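Local coordinates for protein transglutaminase elicitor (Phytophthora sojae, PDB 3TW5) that probably cross-links proteins by joining glutamine side chains to amines, and probably acts as an elicitor of plant innate immunity, at residues 34-39 with 234-239; 262-267 with 315-320; 279-284 with 298-303. The protein carries 1 engineered substitution. One frame throughout, in Å; residues are numbered along the deposited sequence.

Interaction 1: residues 34-39 with 234-239; sequences PSPWAG and PVRGFK
S35 OG lies oblique to the R236 guanidinium, and S35 CB is 3.6 Å from R236 NE. The hydroxyl lies beside the arm that carries this flat group: S35 OG is 3.4 Å from R236 CD. P36 CB touches P234 CB at 3.7 Å, and the two proline rings slide past each other in opposite directions. P36 CG also rests 3.6 Å from V235 O, so P36 touches the ring of P234 and the carbonyl oxygen of V235.

S35 OG stands anti to its own backbone N (chi1 174°). From there it hydrogen-bonds P36 O at 3.1 Å, and it meets R236 through van der Waals contact. The R236 chain is extended from CG to NE, and its NH1 is hydrogen-bonded to T299 OG1. A classic beta bulge falls here: R236 and G237 of strand 232-246 both bond through the backbone to S278 of strand 269-280.

The contact is largely buried. Segment 34-39 is a loop after strand 29-31, and it is laid against strand 232-246. P36 and P234 both touch A135 of helix 128-137, while P234 also meets W131. On the neighbouring strand 269-280, I280 touches S35. W37 turns to helix 154-167, where it packs on K158, V161 and S162.

Interaction 2: residues 262-267 with 315-320; sequences PWNAAA and EIIGGE
W263 packs its indole against the bent side chain of E320. E320 CG lies 4.2 Å from the centroid of the five-membered ring, 28° off the ring normal, a CH-pi contact over the face. The carboxylate follows across the same face. E320 OE2 comes 3.5 Å from W263 CB. The bend at chi2 (-70°) sets CD over the rim of the indole instead of extending the chain. P262 CG covers the opposite face, also near the rim.

I317 makes the second half of the contact with one methyl. Its chi1 puts CG1 between the backbone N and the carbonyl carbon, and chi2, near anti (157°), carries CD1 on to N264 ND2 at 3.6 Å. CD1 also touches A266 O and A267 CA. N264 holds its CG anti to the backbone N. Its OD1 accepts a hydrogen bond from A266 N at 2.9 Å, which makes an Asx turn. The donor sits above the carbonyl plane. A type I beta turn from N264 to A267 overlaps it, closed by A267 N to N264 O. I317 CD1 therefore packs on a turn whose first residue, N264, also braces it through OD1.

The loop 262-267, between helix 248-256 and strand 269-280, packs at the surface on strand 316-321 of the large antiparallel sheet. Across the contact the groups meet by van der Waals and CH-pi contact, although some of the atoms are polar. N264 ND2 hydrogen-bonds E309 OE1. E320 OE2 accepts from E1 N. If that nitrogen is a charged amino terminus, it would help to keep the carboxylate ionised beside the indole.

Interaction 3: residues 279-284 with 298-303; sequences WIYETY and FTTGQY
W279 and T300 form an antiparallel hydrogen-bonded pair. W279 N donates to T300 O and T300 N donates to W279 O, both at 2.9 Å. Y281 N donates to F298 O at 3.0 Å. Between these bonds I280 and T299 make a non-hydrogen-bonded pair.

The side chains close around this core. G301 CA lies 4.0 Å from the centroid of the W279 six-membered ring, over its face, in a CH-pi contact. Q302 CB comes to the edge of the indole, 3.6 Å from W279 CH2. T300 CG2 approaches both W279 and the Y281 ring, and F298 CB lies over one face of that tyrosine ring. T283 crosses F298 at about a right angle. With T283 OG1 anti to the backbone N (chi1 -177°), CG2 stands between the backbone N and the carbonyl carbon. It lies over the centre of the F298 ring, 3.7 Å from the centroid.

W279 and I280 end strand 269-280, and 299-303 open its antiparallel neighbour 299-310. The connection carries the short helix 289-292. The bridges cover W279 and I280; one more backbone bond, from Y281, follows before T283 takes over with side-chain packing.

Farther out, L289 of helix 289-292 touches both T283 and F298. T283 OG1 hydrogen-bonds T285 OG1. T299 OG1 is hydrogen-bonded to R236 NH1 and to I295 O. On strand 232-246, P234 pairs through its backbone with I280, and Q233 packs on W279.

In the fold
All three contacts reach the same large antiparallel sheet. Interactions 1 and 3 are neighbours that touch, with centres about 8 Å apart. Strand 269-280 pairs with both 232-246 and 299-310, and 299-310 pairs on with 316-321. Interaction 2 is remote, with its centre about 31 Å from that of interaction 1 and about 32 Å from that of interaction 3. Along the chain, interaction 1 closes first, and interaction 3 is nested inside the loop closed by interaction 2. Interactions 1 and 3 lie near the middle of the chain; interaction 2 lies at its surface, about 30 Å from the centre of the chain. One sheet thus runs from the interior of the protein out to its surface.

Interaction 1: residues 34-39 with 234-239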
loop_
_atom_site.group_PDB
_atom_site.type_symbol
_atom_site.label_atom_id
_atom_site.label_comp_id
_atom_site.label_asym_id
_atom_site.label_seq_id
_atom_site.Cartn_x
_atom_site.Cartn_y
_atom_site.Cartn_z
ATOM N N PRO A 34 -15.974 0.717 -2.594
ATOM C CA PRO A 34 -15.299 0.948 -3.872
ATOM C C PRO A 34 -13.820 0.585 -3.784
ATOM O O PRO A 34 -13.238 0.611 -2.693
ATOM C CB PRO A 34 -15.465 2.456 -4.092
ATOM C CG PRO A 34 -15.570 3.025 -2.726
ATOM C CD PRO A 34 -16.263 1.981 -1.887
ATOM N N SER A 35 -13.232 0.236 -4.924
ATOM C CA SER A 35 -11.813 -0.082 -4.992
ATOM C C SER A 35 -10.972 1.108 -4.542
ATOM O O SER A 35 -11.336 2.258 -4.805
ATOM C CB SER A 35 -11.426 -0.479 -6.418
ATOM O OG SER A 35 -10.022 -0.650 -6.542
ATOM N N PRO A 36 -9.854 0.841 -3.842
ATOM C CA PRO A 36 -8.891 1.905 -3.589
ATOM C C PRO A 36 -8.380 2.455 -4.918
ATOM O O PRO A 36 -8.162 1.685 -5.857
ATOM C CB PRO A 36 -7.767 1.187 -2.838
ATOM C CG PRO A 36 -8.415 0.017 -2.211
ATOM C CD PRO A 36 -9.467 -0.418 -3.182
ATOM N N TRP A 37 -8.212 3.771 -5.002
ATOM C CA TRP A 37 -7.807 4.402 -6.258
ATOM C C TRP A 37 -6.319 4.279 -6.559
ATOM O O TRP A 37 -5.499 4.140 -5.651
ATOM C CB TRP A 37 -8.251 5.866 -6.324
ATOM C CG TRP A 37 -7.987 6.697 -5.094
ATOM C CD1 TRP A 37 -8.862 6.951 -4.079
ATOM C CD2 TRP A 37 -6.786 7.409 -4.775
ATOM N NE1 TRP A 37 -8.279 7.766 -3.141
ATOM C CE2 TRP A 37 -7.005 8.064 -3.542
ATOM C CE3 TRP A 37 -5.543 7.551 -5.406
ATOM C CZ2 TRP A 37 -6.027 8.849 -2.923
ATOM C CZ3 TRP A 37 -4.568 8.333 -4.791
ATOM C CH2 TRP A 37 -4.819 8.973 -3.561
ATOM N N ALA A 38 -5.979 4.326 -7.844
ATOM C CA ALA A 38 -4.591 4.246 -8.274
ATOM C C ALA A 38 -3.944 5.623 -8.253
ATOM O O ALA A 38 -4.598 6.631 -8.524
ATOM C CB ALA A 38 -4.500 3.631 -9.656
ATOM N N GLY A 39 -2.658 5.649 -7.923
ATOM C CA GLY A 39 -1.878 6.880 -7.859
ATOM C C GLY A 39 -0.415 6.543 -7.665
ATOM O O GLY A 39 -0.090 5.433 -7.248
ATOM N N PRO A 234 -2.401 -0.759 -1.618
ATOM C CA PRO A 234 -3.720 -1.008 -1.041
ATOM C C PRO A 234 -4.379 -2.221 -1.698
ATOM O O PRO A 234 -4.388 -2.333 -2.926
ATOM C CB PRO A 234 -4.490 0.270 -1.370
ATOM C CG PRO A 234 -3.864 0.777 -2.613
ATOM C CD PRO A 234 -2.416 0.372 -2.564
ATOM N N VAL A 235 -4.914 -3.125 -0.883
ATOM C CA VAL A 235 -5.523 -4.354 -1.391
ATOM C C VAL A 235 -6.944 -4.102 -1.905
ATOM O O VAL A 235 -7.718 -3.374 -1.283
ATOM C CB VAL A 235 -5.490 -5.488 -0.326
ATOM C CG1 VAL A 235 -6.293 -6.701 -0.775
ATOM C CG2 VAL A 235 -4.055 -5.892 -0.036
ATOM N N ARG A 236 -7.264 -4.698 -3.051
ATOM C CA ARG A 236 -8.602 -4.617 -3.625
ATOM C C ARG A 236 -9.424 -5.868 -3.325
ATOM O O ARG A 236 -10.636 -5.780 -3.110
ATOM C CB ARG A 236 -8.533 -4.390 -5.135
ATOM C CG ARG A 236 -9.878 -4.073 -5.769
ATOM C CD ARG A 236 -9.776 -4.009 -7.275
ATOM N NE ARG A 236 -11.074 -3.761 -7.898
ATOM C CZ ARG A 236 -11.256 -3.567 -9.202
ATOM N NH1 ARG A 236 -10.224 -3.590 -10.039
ATOM N NH2 ARG A 236 -12.474 -3.350 -9.675
ATOM N N GLY A 237 -8.773 -7.030 -3.313
ATOM C CA GLY A 237 -9.490 -8.282 -3.112
ATOM C C GLY A 237 -8.656 -9.511 -2.827
ATOM O O GLY A 237 -7.441 -9.524 -3.027
ATOM N N PHE A 238 -9.338 -10.552 -2.362
ATOM C CA PHE A 238 -8.728 -11.830 -2.026
ATOM C C PHE A 238 -9.654 -12.954 -2.481
ATOM O O PHE A 238 -10.835 -12.979 -2.115
ATOM C CB PHE A 238 -8.484 -11.902 -0.515
ATOM C CG PHE A 238 -8.118 -13.271 -0.009
ATOM C CD1 PHE A 238 -6.819 -13.748 -0.130
ATOM C CD2 PHE A 238 -9.068 -14.068 0.620
ATOM C CE1 PHE A 238 -6.475 -15.011 0.354
ATOM C CE2 PHE A 238 -8.735 -15.331 1.107
ATOM C CZ PHE A 238 -7.437 -15.803 0.975
ATOM N N LYS A 239 -9.122 -13.871 -3.286
ATOM C CA LYS A 239 -9.902 -15.010 -3.772
ATOM C C LYS A 239 -9.167 -16.333 -3.582
ATOM O O LYS A 239 -7.985 -16.448 -3.902
ATOM C CB LYS A 239 -10.292 -14.826 -5.242
ATOM C CG LYS A 239 -11.321 -15.834 -5.728
ATOM C CD LYS A 239 -11.683 -15.635 -7.189
ATOM C CE LYS A 239 -12.791 -16.604 -7.591
ATOM N NZ LYS A 239 -13.337 -16.320 -8.946
#

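Interaction 2: residues 262-267 with 315-320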
loop_
_atom_site.group_PDB
_atom_site.type_symbol
_atom_site.label_atom_id
_atom_site.label_comp_id
_atom_site.label_asym_id
_atom_site.label_seq_id
_atom_site.Cartn_x
_atom_site.Cartn_y
_atom_site.Cartn_z
ATOM N N PRO A 262 6.079 -32.806 10.306
ATOM C CA PRO A 262 6.888 -32.374 11.444
ATOM C C PRO A 262 6.535 -31.006 12.044
ATOM O O PRO A 262 6.875 -30.749 13.195
ATOM C CB PRO A 262 8.295 -32.328 10.852
ATOM C CG PRO A 262 8.078 -31.983 9.398
ATOM C CD PRO A 262 6.676 -32.390 9.022
ATOM N N TRP A 263 5.853 -30.156 11.281
ATOM C CA TRP A 263 5.754 -28.728 11.595
ATOM C C TRP A 263 4.778 -28.328 12.705
ATOM O O TRP A 263 4.785 -27.177 13.145
ATOM C CB TRP A 263 5.456 -27.934 10.324
ATOM C CG TRP A 263 6.403 -28.243 9.209
ATOM C CD1 TRP A 263 6.131 -28.965 8.085
ATOM C CD2 TRP A 263 7.781 -27.859 9.117
ATOM N NE1 TRP A 263 7.250 -29.048 7.294
ATOM C CE2 TRP A 263 8.278 -28.377 7.903
ATOM C CE3 TRP A 263 8.643 -27.120 9.939
ATOM C CZ2 TRP A 263 9.601 -28.182 7.487
ATOM C CZ3 TRP A 263 9.958 -26.927 9.527
ATOM C CH2 TRP A 263 10.423 -27.456 8.311
ATOM N N ASN A 264 3.944 -29.264 13.151
ATOM C CA ASN A 264 2.976 -29.003 14.219
ATOM C C ASN A 264 2.422 -30.295 14.802
ATOM O O ASN A 264 1.631 -30.988 14.158
ATOM C CB ASN A 264 1.826 -28.123 13.714
ATOM C CG ASN A 264 0.957 -27.578 14.841
ATOM O OD1 ASN A 264 0.957 -28.095 15.959
ATOM N ND2 ASN A 264 0.205 -26.527 14.544
ATOM N N ALA A 265 2.834 -30.603 16.030
ATOM C CA ALA A 265 2.390 -31.809 16.728
ATOM C C ALA A 265 0.874 -31.845 16.898
ATOM O O ALA A 265 0.264 -32.912 16.842
ATOM C CB ALA A 265 3.075 -31.916 18.079
ATOM N N ALA A 266 0.277 -30.670 17.084
ATOM C CA ALA A 266 -1.153 -30.540 17.355
ATOM C C ALA A 266 -2.030 -30.597 16.102
ATOM O O ALA A 266 -3.260 -30.672 16.210
ATOM C CB ALA A 266 -1.424 -29.255 18.136
ATOM N N ALA A 267 -1.403 -30.559 14.924
ATOM C CA ALA A 267 -2.128 -30.576 13.651
ATOM C C ALA A 267 -2.741 -31.948 13.374
ATOM O O ALA A 267 -2.047 -32.967 13.436
ATOM C CB ALA A 267 -1.212 -30.159 12.513
ATOM N N GLU A 315 -10.602 -26.223 12.690
ATOM C CA GLU A 315 -10.192 -24.855 12.952
ATOM C C GLU A 315 -8.728 -24.657 12.567
ATOM O O GLU A 315 -7.890 -25.515 12.841
ATOM C CB GLU A 315 -10.422 -24.516 14.426
ATOM C CG GLU A 315 -10.415 -23.029 14.728
ATOM C CD GLU A 315 -11.219 -22.670 15.966
ATOM O OE1 GLU A 315 -12.457 -22.864 15.957
ATOM O OE2 GLU A 315 -10.612 -22.174 16.942
ATOM N N ILE A 316 -8.435 -23.530 11.923
ATOM C CA ILE A 316 -7.075 -23.206 11.499
ATOM C C ILE A 316 -6.202 -22.890 12.711
ATOM O O ILE A 316 -6.462 -21.932 13.444
ATOM C CB ILE A 316 -7.038 -22.018 10.512
ATOM C CG1 ILE A 316 -8.002 -22.245 9.347
ATOM C CG2 ILE A 316 -5.620 -21.805 9.996
ATOM C CD1 ILE A 316 -8.386 -20.984 8.616
ATOM N N ILE A 317 -5.173 -23.710 12.913
ATOM C CA ILE A 317 -4.267 -23.569 14.055
ATOM C C ILE A 317 -2.829 -23.260 13.630
ATOM O O ILE A 317 -1.962 -23.010 14.472
ATOM C CB ILE A 317 -4.277 -24.823 14.961
ATOM C CG1 ILE A 317 -3.884 -26.074 14.168
ATOM C CG2 ILE A 317 -5.637 -24.989 15.628
ATOM C CD1 ILE A 317 -3.336 -27.194 15.023
ATOM N N GLY A 318 -2.586 -23.280 12.322
ATOM C CA GLY A 318 -1.249 -23.065 11.788
ATOM C C GLY A 318 -1.165 -23.228 10.286
ATOM O O GLY A 318 -2.180 -23.407 9.614
ATOM N N GLY A 319 0.053 -23.159 9.761
ATOM C CA GLY A 319 0.277 -23.232 8.325
ATOM C C GLY A 319 1.741 -23.280 7.942
ATOM O O GLY A 319 2.620 -23.087 8.786
ATOM N N GLU A 320 1.991 -23.548 6.661
ATOM C CA GLU A 320 3.338 -23.562 6.088
ATOM C C GLU A 320 3.289 -23.098 4.637
ATOM O O GLU A 320 2.413 -23.519 3.885
ATOM C CB GLU A 320 3.944 -24.969 6.148
ATOM C CG GLU A 320 4.437 -25.419 7.526
ATOM C CD GLU A 320 5.685 -24.681 7.998
ATOM O OE1 GLU A 320 6.429 -24.138 7.152
ATOM O OE2 GLU A 320 5.925 -24.655 9.223
#

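Interaction 3: residues 279-284 with 298-303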
loop_
_atom_site.group_PDB
_atom_site.type_symbol
_atom_site.label_atom_id
_atom_site.label_comp_id
_atom_site.label_asym_id
_atom_site.label_seq_id
_atom_site.Cartn_x
_atom_site.Cartn_y
_atom_site.Cartn_z
ATOM N N TRP A 279 -4.097 -6.250 -5.639
ATOM C CA TRP A 279 -3.815 -4.898 -5.179
ATOM C C TRP A 279 -3.688 -3.901 -6.321
ATOM O O TRP A 279 -3.535 -4.283 -7.484
ATOM C CB TRP A 279 -2.552 -4.876 -4.321
ATOM C CG TRP A 279 -1.317 -5.298 -5.043
ATOM C CD1 TRP A 279 -0.502 -4.510 -5.799
ATOM C CD2 TRP A 279 -0.742 -6.610 -5.065
ATOM N NE1 TRP A 279 0.547 -5.247 -6.293
ATOM C CE2 TRP A 279 0.424 -6.539 -5.860
ATOM C CE3 TRP A 279 -1.099 -7.838 -4.491
ATOM C CZ2 TRP A 279 1.237 -7.649 -6.098
ATOM C CZ3 TRP A 279 -0.290 -8.943 -4.728
ATOM C CH2 TRP A 279 0.866 -8.840 -5.527
ATOM N N ILE A 280 -3.740 -2.621 -5.965
ATOM C CA ILE A 280 -3.651 -1.526 -6.921
ATOM C C ILE A 280 -2.198 -1.083 -7.050
ATOM O O ILE A 280 -1.486 -1.005 -6.051
ATOM C CB ILE A 280 -4.516 -0.328 -6.463
ATOM C CG1 ILE A 280 -5.896 -0.792 -5.971
ATOM C CG2 ILE A 280 -4.633 0.711 -7.564
ATOM C CD1 ILE A 280 -6.742 -1.554 -6.994
ATOM N N TYR A 281 -1.756 -0.805 -8.275
ATOM C CA TYR A 281 -0.395 -0.305 -8.486
ATOM C C TYR A 281 -0.332 1.133 -9.025
ATOM O O TYR A 281 -1.348 1.698 -9.433
ATOM C CB TYR A 281 0.469 -1.291 -9.293
ATOM C CG TYR A 281 0.109 -1.465 -10.755
ATOM C CD1 TYR A 281 0.795 -0.762 -11.747
ATOM C CD2 TYR A 281 -0.889 -2.356 -11.149
ATOM C CE1 TYR A 281 0.485 -0.928 -13.097
ATOM C CE2 TYR A 281 -1.208 -2.532 -12.496
ATOM C CZ TYR A 281 -0.519 -1.812 -13.465
ATOM O OH TYR A 281 -0.830 -1.976 -14.797
ATOM N N GLU A 282 0.872 1.703 -9.020
ATOM C CA GLU A 282 1.099 3.123 -9.305
ATOM C C GLU A 282 0.877 3.524 -10.764
ATOM O O GLU A 282 1.189 2.762 -11.682
ATOM C CB GLU A 282 2.516 3.529 -8.874
ATOM C CG GLU A 282 2.768 3.481 -7.360
ATOM C CD GLU A 282 3.111 2.087 -6.828
ATOM O OE1 GLU A 282 3.143 1.114 -7.615
ATOM O OE2 GLU A 282 3.350 1.966 -5.607
ATOM N N THR A 283 0.339 4.729 -10.955
ATOM C CA THR A 283 0.156 5.331 -12.282
ATOM C C THR A 283 -0.029 6.847 -12.194
ATOM O O THR A 283 -0.509 7.362 -11.185
ATOM C CB THR A 283 -1.046 4.714 -13.053
ATOM O OG1 THR A 283 -1.133 5.296 -14.362
ATOM C CG2 THR A 283 -2.357 4.943 -12.311
ATOM N N TYR A 284 0.344 7.550 -13.260
ATOM C CA TYR A 284 0.157 8.998 -13.333
ATOM C C TYR A 284 -1.060 9.385 -14.182
ATOM O O TYR A 284 -1.246 10.554 -14.527
ATOM C CB TYR A 284 1.424 9.675 -13.851
ATOM C CG TYR A 284 2.611 9.573 -12.919
ATOM C CD1 TYR A 284 2.928 10.610 -12.045
ATOM C CD2 TYR A 284 3.428 8.441 -12.919
ATOM C CE1 TYR A 284 4.025 10.525 -11.194
ATOM C CE2 TYR A 284 4.527 8.346 -12.070
ATOM C CZ TYR A 284 4.819 9.389 -11.212
ATOM O OH TYR A 284 5.905 9.294 -10.373
ATOM N N PHE A 298 -5.197 -1.010 -13.565
ATOM C CA PHE A 298 -4.182 -0.796 -12.542
ATOM C C PHE A 298 -4.371 -1.718 -11.339
ATOM O O PHE A 298 -3.881 -1.440 -10.242
ATOM C CB PHE A 298 -4.149 0.679 -12.136
ATOM C CG PHE A 298 -4.116 1.617 -13.308
ATOM C CD1 PHE A 298 -2.977 1.715 -14.107
ATOM C CD2 PHE A 298 -5.229 2.385 -13.630
ATOM C CE1 PHE A 298 -2.945 2.573 -15.204
ATOM C CE2 PHE A 298 -5.205 3.250 -14.721
ATOM C CZ PHE A 298 -4.059 3.345 -15.509
ATOM N N THR A 299 -5.076 -2.823 -11.566
ATOM C CA THR A 299 -5.200 -3.888 -10.582
ATOM C C THR A 299 -4.324 -5.071 -10.999
ATOM O O THR A 299 -4.446 -5.591 -12.112
ATOM C CB THR A 299 -6.663 -4.343 -10.425
ATOM O OG1 THR A 299 -7.504 -3.198 -10.235
ATOM C CG2 THR A 299 -6.813 -5.280 -9.236
ATOM N N THR A 300 -3.426 -5.474 -10.107
ATOM C CA THR A 300 -2.559 -6.628 -10.333
ATOM C C THR A 300 -2.701 -7.611 -9.166
ATOM O O THR A 300 -3.509 -7.387 -8.264
ATOM C CB THR A 300 -1.082 -6.202 -10.557
ATOM O OG1 THR A 300 -0.270 -7.357 -10.796
ATOM C CG2 THR A 300 -0.537 -5.438 -9.358
ATOM N N GLY A 301 -1.937 -8.697 -9.183
ATOM C CA GLY A 301 -2.024 -9.685 -8.117
ATOM C C GLY A 301 -0.948 -10.749 -8.137
ATOM O O GLY A 301 -0.047 -10.728 -8.976
ATOM N N GLN A 302 -1.049 -11.683 -7.198
ATOM C CA GLN A 302 -0.098 -12.779 -7.078
ATOM C C GLN A 302 -0.755 -13.992 -6.434
ATOM O O GLN A 302 -1.588 -13.854 -5.533
ATOM C CB GLN A 302 1.114 -12.344 -6.253
ATOM C CG GLN A 302 2.284 -13.306 -6.314
ATOM C CD GLN A 302 3.583 -12.659 -5.889
ATOM O OE1 GLN A 302 3.752 -12.269 -4.731
ATOM N NE2 GLN A 302 4.517 -12.544 -6.827
ATOM N N TYR A 303 -0.381 -15.178 -6.902
ATOM C CA TYR A 303 -0.843 -16.409 -6.286
ATOM C C TYR A 303 0.032 -16.767 -5.096
ATOM O O TYR A 303 1.229 -16.463 -5.075
ATOM C CB TYR A 303 -0.866 -17.560 -7.296
ATOM C CG TYR A 303 -1.950 -17.442 -8.341
ATOM C CD1 TYR A 303 -3.278 -17.731 -8.034
ATOM C CD2 TYR A 303 -1.645 -17.044 -9.642
ATOM C CE1 TYR A 303 -4.278 -17.625 -8.997
ATOM C CE2 TYR A 303 -2.635 -16.932 -10.613
ATOM C CZ TYR A 303 -3.948 -17.225 -10.287
ATOM O OH TYR A 303 -4.925 -17.112 -11.252
#